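Local atomic coordinates of P22 protein (Trypanosoma brucei, PDB entry 3JV1), a protein that probably acts as an accessory factor specific to the RNA editing of cytochrome oxidase subunit II transcripts and belongs to the Mam33 family. Residues 32-37 against 54-59; 45-50 against 156-161; 77-82 against 109-114; 87-92 against 143-148. One frame throughout, in Å; residues are numbered along the deposited sequence.

Contact 1 (32-37 against 54-59); sequences EGWTID and EEIILQ
W34 reaches past a strand to meet I56 and L58. Its CB leaves across the direction of 54-59, and it is the far end of the indole that comes near, with CG beside the backbone N and anti to the carbonyl carbon (chi1 -69°). The second torsion, 94°, sets the ring plane roughly upright on the CA-CB-CG plane. Further out, the body of the indole rests on K49, in the strand between the two segments, and only the far end of the six-membered ring makes the contact. There CZ3 lies 3.7 Å from L58 CD2, and the outermost carbon, CH2, comes within 3.4 Å of the same methyl. CH2 also lies 3.9 Å from I56 CG2, so two branched residues meet one aromatic corner. The indole and the side chain of L58 cross at about a right angle. Tryptophan suits a site that needs such reach, since the CA atoms of W34 and I56 are 9.1 Å apart; leucine and isoleucine offer methyl branches to a buried apolar ring. L154 and I158 of helix 152-181 lie against W34 and L58. A side chain reaching across strand 46-51 to strand 54-63, beneath helix 152-181, fits the antiparallel meander sheet of the Mam33 fold.

Contact 2 (45-50 against 156-161); sequences FTMRKS and NFIDQF
F45 and F161 meet in a T-shaped, edge-to-face stack: the edge of F161 is directed at a face of F45, with the ring centroids 5.3 Å apart and the planes at 74°. The touching atom is F161 CD2, which lies 3.8 Å from F45 CE2. With CG between its backbone N and carbonyl carbon (chi1 61°), F45 has a ring edge against CG of M47 and a face toward F161.

M47 makes the second close part. Its chain runs out extended and bends at the last torsion (chi3 66°), carrying CE to 3.7 Å from F157 CE2. The sulfur is also near, SD lying 5.0 Å from the F157 centroid and close to the ring edge, which makes this a Met-aromatic contact. A flexible, polarisable methionine suits the space between aromatic side chains. F157 and F161 are one helical turn apart, and CB of F161 packs over a face of F157.

The fit is looser at I158, where CG1 approaches M47 SD only to 4.5 Å. Away from the apolar seam the helix carries polar residues, with Q160 exposed and N156 and D159 partly so, while T46 and R48 put polar groups on the far side of the strand.

Strand 46-51 lies between strands 35-37 and 54-63, and helix 152-181 crosses this part of the sheet: I36 of the first touches F161, and L58 of the second backs M47.

Contact 3 (77-82 against 109-114); sequences LVVNGG and LALDTS
L77 and A110 bring the backbones of strand 72-80 and the short helix 107-111 closest, their CA atoms 8.2 Å apart, with no hydrogen bond between the segments. L77 and V79, two residues apart on the strand, both direct their side chains toward the helix. CD2 of L77 touches the end of the helix, 3.5 Å from the carbonyl O of A110 and 4.3 Å from A110 CB. Alanine suits this buried position because its small side chain lets the helix backbone come near the leucine. L111 brings its CD2 methyl in from the flank, to 3.9 Å from V79 CG2; with CG beside the backbone N (chi1 -69°), CD1 continues the extended chain and CD2, the other branch, turns to the strand. I57 of the next strand also meets L111, so the leucine spans two strands.

Beyond the contact, D112 leaves helical geometry and turns the chain. Its OD1 accepts two bonds from S114, one from N (2.9 Å, nearly straight at 168°) and one from OG (3.0 Å); the hydroxyl comes from above the carboxylate plane, on the same face as N. Aspartate suits the site because one oxygen can take both, and serine because its OG also caps the backbone N of A117. K121 bonds to the carbonyl oxygens of L109 and D112, tying the two short helices together. The arrangement is an Asx turn leading into a serine N-cap, here joining helix 107-111 to helix 115-121 on the sheet face opposite helix 152-181.

Contact 4 (87-92 against 143-148); sequences FGMSVE and SYLSAR
The carbonyl O of Y144, whose ring meets F87 across the contact, accepts a bond from R148 NH1 at 3.0 Å, bent to 139° at the hydrogen. This side-chain bond back to a carbonyl holds the arginine against helix 135-146, which packs on the antiparallel meander sheet of the Mam33 fold. The same guanidinium lies over one face of the Y144 ring, and its other nitrogens pair with an acidic residue of the sheet and D4 of the second subunit; an arginine, with several donors in one plane, suits a place where so many partners converge. Its position at the subunit boundary links strand, helix and trimer.

Across the contact the packing is apolar. L145 comes over one face of F87 in a CH-pi contact, CD2 lying 3.7 Å from the ring centroid and 18° off its normal. Both methyls lie over this face, CD1 being 3.8 Å from F87 CD1. The branched leucine thus spreads over a flat aromatic surface. Y144 joins from one flank, its CD2 4.1 Å from F87 CZ. M89, bent at chi3 (-80°), approaches L145 tip to tip, with SD 4.1 Å from L145 CD1.

Overall arrangement
Contacts 1, 2 and 4 lie on one face of the meander sheet, beneath helices 135-146 and 152-181, whereas contact 3 uses the opposite face. Contacts 1 and 2 are nearest, with centres 7 Å apart, and share the sheet through L58 N to M47 O (2.7 Å). Strand pairing also joins contacts 1 and 3 (centres 13 Å apart) through I57 O and L77 N. R148 of contact 4 reaches both other sites on its face: its NE forms a salt bridge with E54 OE1 (2.7 Å), and its carbonyl O lies 3.1 Å from K49 NZ. Contacts 2 and 3, with centres 18 Å apart, do not touch. Contacts 3 and 4 both meet the second subunit.

Contact 1 (32-37 against 54-59)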
loop_
_atom_site.group_PDB
_atom_site.type_symbol
_atom_site.label_atom_id
_atom_site.label_comp_id
_atom_site.label_asym_id
_atom_site.label_seq_id
_atom_site.Cartn_x
_atom_site.Cartn_y
_atom_site.Cartn_z
ATOM N N GLU A 32 5.999 -4.421 -33.298
ATOM C CA GLU A 32 6.181 -3.266 -34.178
ATOM C C GLU A 32 5.581 -1.966 -33.632
ATOM O O GLU A 32 4.435 -1.936 -33.195
ATOM C CB GLU A 32 5.549 -3.575 -35.538
ATOM C CG GLU A 32 5.982 -2.680 -36.691
ATOM C CD GLU A 32 7.355 -3.038 -37.230
ATOM O OE1 GLU A 32 7.624 -4.247 -37.415
ATOM O OE2 GLU A 32 8.160 -2.113 -37.482
ATOM N N GLY A 33 6.362 -0.890 -33.672
ATOM C CA GLY A 33 5.887 0.397 -33.191
ATOM C C GLY A 33 6.105 0.654 -31.712
ATOM O O GLY A 33 6.127 1.802 -31.272
ATOM N N TRP A 34 6.272 -0.410 -30.938
ATOM C CA TRP A 34 6.477 -0.266 -29.501
ATOM C C TRP A 34 7.921 -0.040 -29.114
ATOM O O TRP A 34 8.828 -0.633 -29.685
ATOM C CB TRP A 34 5.988 -1.504 -28.751
ATOM C CG TRP A 34 4.510 -1.682 -28.752
ATOM C CD1 TRP A 34 3.773 -2.427 -29.624
ATOM C CD2 TRP A 34 3.587 -1.143 -27.802
ATOM N NE1 TRP A 34 2.445 -2.394 -29.269
ATOM C CE2 TRP A 34 2.304 -1.613 -28.153
ATOM C CE3 TRP A 34 3.719 -0.309 -26.684
ATOM C CZ2 TRP A 34 1.156 -1.278 -27.423
ATOM C CZ3 TRP A 34 2.573 0.026 -25.956
ATOM C CH2 TRP A 34 1.311 -0.462 -26.333
ATOM N N THR A 35 8.117 0.834 -28.138
ATOM C CA THR A 35 9.439 1.114 -27.611
ATOM C C THR A 35 9.376 0.479 -26.230
ATOM O O THR A 35 8.289 0.344 -25.668
ATOM C CB THR A 35 9.687 2.620 -27.462
ATOM O OG1 THR A 35 11.021 2.831 -26.990
ATOM C CG2 THR A 35 8.719 3.227 -26.462
ATOM N N ILE A 36 10.510 0.062 -25.686
ATOM C CA ILE A 36 10.484 -0.539 -24.366
ATOM C C ILE A 36 11.521 0.052 -23.431
ATOM O O ILE A 36 12.675 0.263 -23.794
ATOM C CB ILE A 36 10.641 -2.069 -24.431
ATOM C CG1 ILE A 36 10.450 -2.655 -23.033
ATOM C CG2 ILE A 36 11.994 -2.440 -24.993
ATOM C CD1 ILE A 36 9.951 -4.085 -23.037
ATOM N N ASP A 37 11.073 0.337 -22.218
ATOM C CA ASP A 37 11.908 0.924 -21.194
ATOM C C ASP A 37 12.127 -0.138 -20.127
ATOM O O ASP A 37 11.343 -0.258 -19.184
ATOM C CB ASP A 37 11.193 2.160 -20.636
ATOM C CG ASP A 37 11.862 2.733 -19.411
ATOM O OD1 ASP A 37 13.096 2.922 -19.432
ATOM O OD2 ASP A 37 11.139 3.007 -18.427
ATOM N N GLU A 54 -2.205 10.387 -30.259
ATOM C CA GLU A 54 -2.179 9.812 -28.923
ATOM C C GLU A 54 -0.915 9.023 -28.649
ATOM O O GLU A 54 -0.210 8.603 -29.563
ATOM C CB GLU A 54 -3.380 8.888 -28.686
ATOM C CG GLU A 54 -4.346 8.743 -29.847
ATOM C CD GLU A 54 -5.482 7.783 -29.538
ATOM O OE1 GLU A 54 -5.209 6.625 -29.173
ATOM O OE2 GLU A 54 -6.654 8.181 -29.663
ATOM N N GLU A 55 -0.621 8.843 -27.371
ATOM C CA GLU A 55 0.520 8.036 -26.981
ATOM C C GLU A 55 -0.091 6.930 -26.140
ATOM O O GLU A 55 -0.993 7.182 -25.346
ATOM C CB GLU A 55 1.526 8.825 -26.147
ATOM C CG GLU A 55 2.747 7.975 -25.785
ATOM C CD GLU A 55 3.750 8.718 -24.949
ATOM O OE1 GLU A 55 3.344 9.315 -23.935
ATOM O OE2 GLU A 55 4.947 8.703 -25.300
ATOM N N ILE A 56 0.367 5.703 -26.347
ATOM C CA ILE A 56 -0.148 4.569 -25.600
ATOM C C ILE A 56 0.987 4.131 -24.683
ATOM O O ILE A 56 2.097 3.874 -25.149
ATOM C CB ILE A 56 -0.523 3.402 -26.539
ATOM C CG1 ILE A 56 -1.275 3.926 -27.775
ATOM C CG2 ILE A 56 -1.349 2.371 -25.773
ATOM C CD1 ILE A 56 -2.552 4.678 -27.486
ATOM N N ILE A 57 0.712 4.055 -23.385
ATOM C CA ILE A 57 1.734 3.679 -22.420
ATOM C C ILE A 57 1.331 2.451 -21.619
ATOM O O ILE A 57 0.217 2.377 -21.090
ATOM C CB ILE A 57 2.007 4.831 -21.448
ATOM C CG1 ILE A 57 2.469 6.059 -22.231
ATOM C CG2 ILE A 57 3.043 4.414 -20.419
ATOM C CD1 ILE A 57 2.659 7.296 -21.386
ATOM N N LEU A 58 2.247 1.488 -21.556
ATOM C CA LEU A 58 2.048 0.245 -20.825
ATOM C C LEU A 58 3.009 0.237 -19.647
ATOM O O LEU A 58 4.219 0.259 -19.846
ATOM C CB LEU A 58 2.359 -0.956 -21.722
ATOM C CG LEU A 58 1.292 -1.615 -22.593
ATOM C CD1 LEU A 58 0.603 -2.713 -21.803
ATOM C CD2 LEU A 58 0.303 -0.576 -23.107
ATOM N N GLN A 59 2.475 0.199 -18.433
ATOM C CA GLN A 59 3.311 0.187 -17.230
ATOM C C GLN A 59 2.955 -1.018 -16.372
ATOM O O GLN A 59 1.831 -1.096 -15.870
ATOM C CB GLN A 59 3.076 1.445 -16.380
ATOM C CG GLN A 59 2.997 2.748 -17.138
ATOM C CD GLN A 59 2.656 3.923 -16.234
ATOM O OE1 GLN A 59 1.696 3.868 -15.464
ATOM N NE2 GLN A 59 3.436 4.994 -16.331
#

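Contact 2 (45-50 against 156-161)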
loop_
_atom_site.group_PDB
_atom_site.type_symbol
_atom_site.label_atom_id
_atom_site.label_comp_id
_atom_site.label_asym_id
_atom_site.label_seq_id
_atom_site.Cartn_x
_atom_site.Cartn_y
_atom_site.Cartn_z
ATOM N N PHE A 45 8.803 -2.812 -15.988
ATOM C CA PHE A 45 9.162 -1.975 -17.123
ATOM C C PHE A 45 7.952 -1.287 -17.758
ATOM O O PHE A 45 6.795 -1.582 -17.434
ATOM C CB PHE A 45 9.890 -2.820 -18.175
ATOM C CG PHE A 45 9.062 -3.948 -18.738
ATOM C CD1 PHE A 45 8.220 -3.736 -19.823
ATOM C CD2 PHE A 45 9.128 -5.225 -18.179
ATOM C CE1 PHE A 45 7.454 -4.777 -20.348
ATOM C CE2 PHE A 45 8.366 -6.277 -18.690
ATOM C CZ PHE A 45 7.525 -6.055 -19.779
ATOM N N THR A 46 8.226 -0.360 -18.668
ATOM C CA THR A 46 7.158 0.353 -19.344
ATOM C C THR A 46 7.352 0.265 -20.853
ATOM O O THR A 46 8.479 0.201 -21.340
ATOM C CB THR A 46 7.132 1.835 -18.941
ATOM O OG1 THR A 46 8.288 2.485 -19.473
ATOM C CG2 THR A 46 7.140 1.982 -17.437
ATOM N N MET A 47 6.246 0.245 -21.587
ATOM C CA MET A 47 6.281 0.195 -23.045
ATOM C C MET A 47 5.484 1.385 -23.566
ATOM O O MET A 47 4.503 1.786 -22.951
ATOM C CB MET A 47 5.655 -1.099 -23.549
ATOM C CG MET A 47 6.384 -2.365 -23.122
ATOM S SD MET A 47 5.592 -3.864 -23.750
ATOM C CE MET A 47 5.862 -3.656 -25.509
ATOM N N ARG A 48 5.906 1.949 -24.695
ATOM C CA ARG A 48 5.221 3.095 -25.272
ATOM C C ARG A 48 5.177 3.027 -26.798
ATOM O O ARG A 48 6.056 2.452 -27.434
ATOM C CB ARG A 48 5.928 4.392 -24.870
ATOM C CG ARG A 48 6.209 4.536 -23.387
ATOM C CD ARG A 48 6.782 5.908 -23.083
ATOM N NE ARG A 48 7.000 6.133 -21.655
ATOM C CZ ARG A 48 7.944 5.535 -20.932
ATOM N NH1 ARG A 48 8.765 4.660 -21.491
ATOM N NH2 ARG A 48 8.087 5.839 -19.648
ATOM N N LYS A 49 4.141 3.618 -27.376
ATOM C CA LYS A 49 3.995 3.676 -28.826
ATOM C C LYS A 49 3.050 4.819 -29.128
ATOM O O LYS A 49 2.203 5.158 -28.304
ATOM C CB LYS A 49 3.406 2.380 -29.389
ATOM C CG LYS A 49 1.996 2.080 -28.907
ATOM C CD LYS A 49 1.294 1.052 -29.793
ATOM C CE LYS A 49 0.899 1.661 -31.132
ATOM N NZ LYS A 49 0.067 0.743 -31.954
ATOM N N SER A 50 3.201 5.429 -30.295
ATOM C CA SER A 50 2.307 6.512 -30.667
ATOM C C SER A 50 1.183 5.931 -31.514
ATOM O O SER A 50 1.326 4.872 -32.125
ATOM C CB SER A 50 3.053 7.612 -31.441
ATOM O OG SER A 50 3.744 7.099 -32.563
ATOM N N ASN A 156 0.787 -11.617 -25.004
ATOM C CA ASN A 156 1.671 -12.755 -25.164
ATOM C C ASN A 156 3.127 -12.307 -25.073
ATOM O O ASN A 156 3.957 -13.000 -24.482
ATOM C CB ASN A 156 1.397 -13.417 -26.512
ATOM C CG ASN A 156 1.884 -14.839 -26.568
ATOM O OD1 ASN A 156 3.062 -15.101 -26.814
ATOM N ND2 ASN A 156 0.978 -15.776 -26.328
ATOM N N PHE A 157 3.436 -11.152 -25.660
ATOM C CA PHE A 157 4.792 -10.624 -25.609
ATOM C C PHE A 157 5.185 -10.257 -24.181
ATOM O O PHE A 157 6.330 -10.430 -23.788
ATOM C CB PHE A 157 4.943 -9.373 -26.472
ATOM C CG PHE A 157 6.238 -8.641 -26.235
ATOM C CD1 PHE A 157 7.417 -9.079 -26.820
ATOM C CD2 PHE A 157 6.285 -7.549 -25.376
ATOM C CE1 PHE A 157 8.625 -8.442 -26.553
ATOM C CE2 PHE A 157 7.480 -6.910 -25.104
ATOM C CZ PHE A 157 8.656 -7.355 -25.692
ATOM N N ILE A 158 4.236 -9.731 -23.419
ATOM C CA ILE A 158 4.500 -9.343 -22.042
ATOM C C ILE A 158 4.910 -10.527 -21.160
ATOM O O ILE A 158 5.821 -10.397 -20.345
ATOM C CB ILE A 158 3.267 -8.626 -21.437
ATOM C CG1 ILE A 158 3.161 -7.224 -22.039
ATOM C CG2 ILE A 158 3.375 -8.555 -19.919
ATOM C CD1 ILE A 158 1.946 -6.460 -21.614
ATOM N N ASP A 159 4.237 -11.667 -21.315
ATOM C CA ASP A 159 4.572 -12.856 -20.525
ATOM C C ASP A 159 5.947 -13.347 -20.933
ATOM O O ASP A 159 6.811 -13.593 -20.091
ATOM C CB ASP A 159 3.567 -13.991 -20.752
ATOM C CG ASP A 159 2.252 -13.769 -20.034
ATOM O OD1 ASP A 159 2.275 -13.305 -18.873
ATOM O OD2 ASP A 159 1.193 -14.079 -20.626
ATOM N N GLN A 160 6.137 -13.503 -22.238
ATOM C CA GLN A 160 7.414 -13.959 -22.771
ATOM C C GLN A 160 8.569 -13.045 -22.367
ATOM O O GLN A 160 9.614 -13.523 -21.919
ATOM C CB GLN A 160 7.343 -14.063 -24.295
ATOM C CG GLN A 160 6.810 -15.392 -24.805
ATOM C CD GLN A 160 6.617 -15.405 -26.316
ATOM O OE1 GLN A 160 7.472 -14.939 -27.071
ATOM N NE2 GLN A 160 5.492 -15.954 -26.762
ATOM N N PHE A 161 8.392 -11.735 -22.518
ATOM C CA PHE A 161 9.460 -10.816 -22.146
ATOM C C PHE A 161 9.741 -10.861 -20.641
ATOM O O PHE A 161 10.888 -10.812 -20.218
ATOM C CB PHE A 161 9.123 -9.378 -22.553
ATOM C CG PHE A 161 10.319 -8.475 -22.568
ATOM C CD1 PHE A 161 11.208 -8.501 -23.637
ATOM C CD2 PHE A 161 10.599 -7.651 -21.486
ATOM C CE1 PHE A 161 12.360 -7.721 -23.630
ATOM C CE2 PHE A 161 11.750 -6.867 -21.465
ATOM C CZ PHE A 161 12.632 -6.903 -22.539
#

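Contact 3 (77-82 against 109-114)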
loop_
_atom_site.group_PDB
_atom_site.type_symbol
_atom_site.label_atom_id
_atom_site.label_comp_id
_atom_site.label_asym_id
_atom_site.label_seq_id
_atom_site.Cartn_x
_atom_site.Cartn_y
_atom_site.Cartn_z
ATOM N N LEU A 77 -2.337 3.314 -20.508
ATOM C CA LEU A 77 -2.822 4.684 -20.621
ATOM C C LEU A 77 -2.878 5.135 -22.073
ATOM O O LEU A 77 -1.972 4.856 -22.860
ATOM C CB LEU A 77 -1.930 5.649 -19.836
ATOM C CG LEU A 77 -1.794 5.468 -18.319
ATOM C CD1 LEU A 77 -0.768 4.389 -18.009
ATOM C CD2 LEU A 77 -1.363 6.789 -17.700
ATOM N N VAL A 78 -3.965 5.812 -22.425
ATOM C CA VAL A 78 -4.134 6.356 -23.763
ATOM C C VAL A 78 -4.234 7.845 -23.498
ATOM O O VAL A 78 -5.219 8.319 -22.935
ATOM C CB VAL A 78 -5.409 5.824 -24.444
ATOM C CG1 VAL A 78 -5.561 6.460 -25.828
ATOM C CG2 VAL A 78 -5.326 4.302 -24.570
ATOM N N VAL A 79 -3.187 8.570 -23.881
ATOM C CA VAL A 79 -3.096 10.001 -23.634
ATOM C C VAL A 79 -3.243 10.844 -24.886
ATOM O O VAL A 79 -2.590 10.603 -25.897
ATOM C CB VAL A 79 -1.743 10.336 -22.959
ATOM C CG1 VAL A 79 -1.749 11.769 -22.436
ATOM C CG2 VAL A 79 -1.474 9.346 -21.833
ATOM N N ASN A 80 -4.089 11.859 -24.793
ATOM C CA ASN A 80 -4.347 12.747 -25.917
ATOM C C ASN A 80 -4.989 14.034 -25.406
ATOM O O ASN A 80 -5.888 14.001 -24.562
ATOM C CB ASN A 80 -5.273 12.042 -26.918
ATOM C CG ASN A 80 -5.359 12.761 -28.248
ATOM O OD1 ASN A 80 -4.436 13.467 -28.640
ATOM N ND2 ASN A 80 -6.463 12.563 -28.963
ATOM N N GLY A 81 -4.505 15.167 -25.908
ATOM C CA GLY A 81 -5.049 16.457 -25.514
ATOM C C GLY A 81 -4.992 16.772 -24.031
ATOM O O GLY A 81 -5.887 17.423 -23.501
ATOM N N GLY A 82 -3.953 16.308 -23.352
ATOM C CA GLY A 82 -3.829 16.580 -21.931
ATOM C C GLY A 82 -4.698 15.732 -21.020
ATOM O O GLY A 82 -4.775 15.990 -19.819
ATOM N N LEU A 109 -1.075 14.418 -14.352
ATOM C CA LEU A 109 -1.121 13.659 -13.113
ATOM C C LEU A 109 -1.182 12.175 -13.454
ATOM O O LEU A 109 -0.548 11.351 -12.804
ATOM C CB LEU A 109 -2.342 14.055 -12.286
ATOM C CG LEU A 109 -2.577 13.267 -10.993
ATOM C CD1 LEU A 109 -1.385 13.393 -10.056
ATOM C CD2 LEU A 109 -3.838 13.800 -10.326
ATOM N N ALA A 110 -1.944 11.840 -14.489
ATOM C CA ALA A 110 -2.079 10.455 -14.914
ATOM C C ALA A 110 -0.720 9.848 -15.269
ATOM O O ALA A 110 -0.449 8.691 -14.958
ATOM C CB ALA A 110 -3.021 10.367 -16.107
ATOM N N LEU A 111 0.132 10.638 -15.915
ATOM C CA LEU A 111 1.458 10.177 -16.319
ATOM C C LEU A 111 2.464 10.152 -15.167
ATOM O O LEU A 111 3.418 9.375 -15.179
ATOM C CB LEU A 111 2.003 11.075 -17.433
ATOM C CG LEU A 111 1.311 10.980 -18.788
ATOM C CD1 LEU A 111 1.866 12.038 -19.715
ATOM C CD2 LEU A 111 1.521 9.600 -19.372
ATOM N N ASP A 112 2.252 11.016 -14.183
ATOM C CA ASP A 112 3.142 11.102 -13.036
ATOM C C ASP A 112 3.132 9.779 -12.281
ATOM O O ASP A 112 2.079 9.307 -11.859
ATOM C CB ASP A 112 2.681 12.225 -12.112
ATOM C CG ASP A 112 3.737 12.622 -11.104
ATOM O OD1 ASP A 112 4.554 11.759 -10.720
ATOM O OD2 ASP A 112 3.736 13.800 -10.687
ATOM N N THR A 113 4.303 9.181 -12.104
ATOM C CA THR A 113 4.382 7.913 -11.395
ATOM C C THR A 113 4.992 8.023 -9.993
ATOM O O THR A 113 5.313 7.012 -9.385
ATOM C CB THR A 113 5.192 6.876 -12.202
ATOM O OG1 THR A 113 6.472 7.423 -12.536
ATOM C CG2 THR A 113 4.455 6.502 -13.482
ATOM N N SER A 114 5.149 9.237 -9.472
ATOM C CA SER A 114 5.718 9.401 -8.132
ATOM C C SER A 114 4.786 8.810 -7.070
ATOM O O SER A 114 3.614 8.580 -7.333
ATOM C CB SER A 114 5.964 10.881 -7.841
ATOM O OG SER A 114 4.749 11.600 -7.758
#

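Contact 4 (87-92 against 143-148)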
loop_
_atom_site.group_PDB
_atom_site.type_symbol
_atom_site.label_atom_id
_atom_site.label_comp_id
_atom_site.label_asym_id
_atom_site.label_seq_id
_atom_site.Cartn_x
_atom_site.Cartn_y
_atom_site.Cartn_z
ATOM N N PHE A 87 -6.661 2.170 -18.329
ATOM C CA PHE A 87 -7.180 0.816 -18.170
ATOM C C PHE A 87 -6.366 0.020 -17.153
ATOM O O PHE A 87 -5.159 -0.180 -17.332
ATOM C CB PHE A 87 -7.137 0.075 -19.508
ATOM C CG PHE A 87 -8.039 0.659 -20.564
ATOM C CD1 PHE A 87 -9.338 0.178 -20.734
ATOM C CD2 PHE A 87 -7.591 1.691 -21.382
ATOM C CE1 PHE A 87 -10.172 0.722 -21.707
ATOM C CE2 PHE A 87 -8.421 2.244 -22.362
ATOM C CZ PHE A 87 -9.714 1.758 -22.525
ATOM N N GLY A 88 -7.029 -0.419 -16.087
ATOM C CA GLY A 88 -6.367 -1.222 -15.077
ATOM C C GLY A 88 -6.548 -2.636 -15.580
ATOM O O GLY A 88 -7.680 -3.110 -15.689
ATOM N N MET A 89 -5.452 -3.311 -15.905
ATOM C CA MET A 89 -5.565 -4.652 -16.447
ATOM C C MET A 89 -4.603 -5.677 -15.885
ATOM O O MET A 89 -3.706 -5.368 -15.103
ATOM C CB MET A 89 -5.385 -4.605 -17.962
ATOM C CG MET A 89 -6.284 -3.602 -18.657
ATOM S SD MET A 89 -6.498 -4.023 -20.367
ATOM C CE MET A 89 -5.003 -3.402 -21.053
ATOM N N SER A 90 -4.814 -6.915 -16.298
ATOM C CA SER A 90 -3.957 -8.007 -15.890
ATOM C C SER A 90 -3.881 -9.009 -17.036
ATOM O O SER A 90 -4.815 -9.135 -17.829
ATOM C CB SER A 90 -4.484 -8.655 -14.608
ATOM O OG SER A 90 -5.859 -8.949 -14.707
ATOM N N VAL A 91 -2.745 -9.684 -17.152
ATOM C CA VAL A 91 -2.557 -10.673 -18.202
ATOM C C VAL A 91 -2.785 -12.056 -17.620
ATOM O O VAL A 91 -2.076 -12.483 -16.712
ATOM C CB VAL A 91 -1.133 -10.606 -18.805
ATOM C CG1 VAL A 91 -0.919 -11.761 -19.772
ATOM C CG2 VAL A 91 -0.937 -9.287 -19.529
ATOM N N GLU A 92 -3.796 -12.740 -18.136
ATOM C CA GLU A 92 -4.133 -14.079 -17.684
ATOM C C GLU A 92 -4.132 -14.997 -18.895
ATOM O O GLU A 92 -5.005 -14.912 -19.758
ATOM C CB GLU A 92 -5.501 -14.074 -16.994
ATOM C CG GLU A 92 -5.491 -13.340 -15.660
ATOM C CD GLU A 92 -6.876 -13.113 -15.088
ATOM O OE1 GLU A 92 -7.583 -14.103 -14.813
ATOM O OE2 GLU A 92 -7.260 -11.937 -14.907
ATOM N N SER A 143 -12.453 -3.539 -28.211
ATOM C CA SER A 143 -12.169 -3.239 -29.618
ATOM C C SER A 143 -11.302 -1.979 -29.747
ATOM O O SER A 143 -10.444 -1.892 -30.616
ATOM C CB SER A 143 -13.474 -3.022 -30.384
ATOM O OG SER A 143 -14.292 -4.169 -30.297
ATOM N N TYR A 144 -11.558 -0.996 -28.890
ATOM C CA TYR A 144 -10.796 0.249 -28.864
ATOM C C TYR A 144 -9.320 -0.069 -28.542
ATOM O O TYR A 144 -8.400 0.461 -29.167
ATOM C CB TYR A 144 -11.394 1.172 -27.795
ATOM C CG TYR A 144 -10.673 2.479 -27.577
ATOM C CD1 TYR A 144 -10.944 3.592 -28.373
ATOM C CD2 TYR A 144 -9.759 2.621 -26.532
ATOM C CE1 TYR A 144 -10.329 4.817 -28.126
ATOM C CE2 TYR A 144 -9.140 3.835 -26.278
ATOM C CZ TYR A 144 -9.427 4.928 -27.071
ATOM O OH TYR A 144 -8.819 6.131 -26.800
ATOM N N LEU A 145 -9.101 -0.940 -27.564
ATOM C CA LEU A 145 -7.748 -1.323 -27.187
ATOM C C LEU A 145 -7.090 -2.153 -28.287
ATOM O O LEU A 145 -5.904 -1.991 -28.578
ATOM C CB LEU A 145 -7.772 -2.122 -25.889
ATOM C CG LEU A 145 -8.155 -1.326 -24.646
ATOM C CD1 LEU A 145 -8.424 -2.275 -23.509
ATOM C CD2 LEU A 145 -7.033 -0.351 -24.296
ATOM N N SER A 146 -7.865 -3.037 -28.903
ATOM C CA SER A 146 -7.334 -3.876 -29.961
ATOM C C SER A 146 -6.894 -3.053 -31.177
ATOM O O SER A 146 -5.882 -3.353 -31.793
ATOM C CB SER A 146 -8.371 -4.916 -30.377
ATOM O OG SER A 146 -7.765 -5.896 -31.198
ATOM N N ALA A 147 -7.647 -2.015 -31.519
ATOM C CA ALA A 147 -7.292 -1.172 -32.659
ATOM C C ALA A 147 -5.967 -0.454 -32.415
ATOM O O ALA A 147 -5.344 0.052 -33.349
ATOM C CB ALA A 147 -8.391 -0.151 -32.928
ATOM N N ARG A 148 -5.542 -0.408 -31.155
ATOM C CA ARG A 148 -4.296 0.246 -30.806
ATOM C C ARG A 148 -3.166 -0.747 -30.517
ATOM O O ARG A 148 -2.121 -0.375 -29.986
ATOM C CB ARG A 148 -4.527 1.182 -29.613
ATOM C CG ARG A 148 -5.446 2.346 -29.974
ATOM C CD ARG A 148 -5.985 3.116 -28.774
ATOM N NE ARG A 148 -6.657 4.325 -29.237
ATOM C CZ ARG A 148 -7.709 4.323 -30.052
ATOM N NH1 ARG A 148 -8.221 3.174 -30.474
ATOM N NH2 ARG A 148 -8.209 5.463 -30.498
#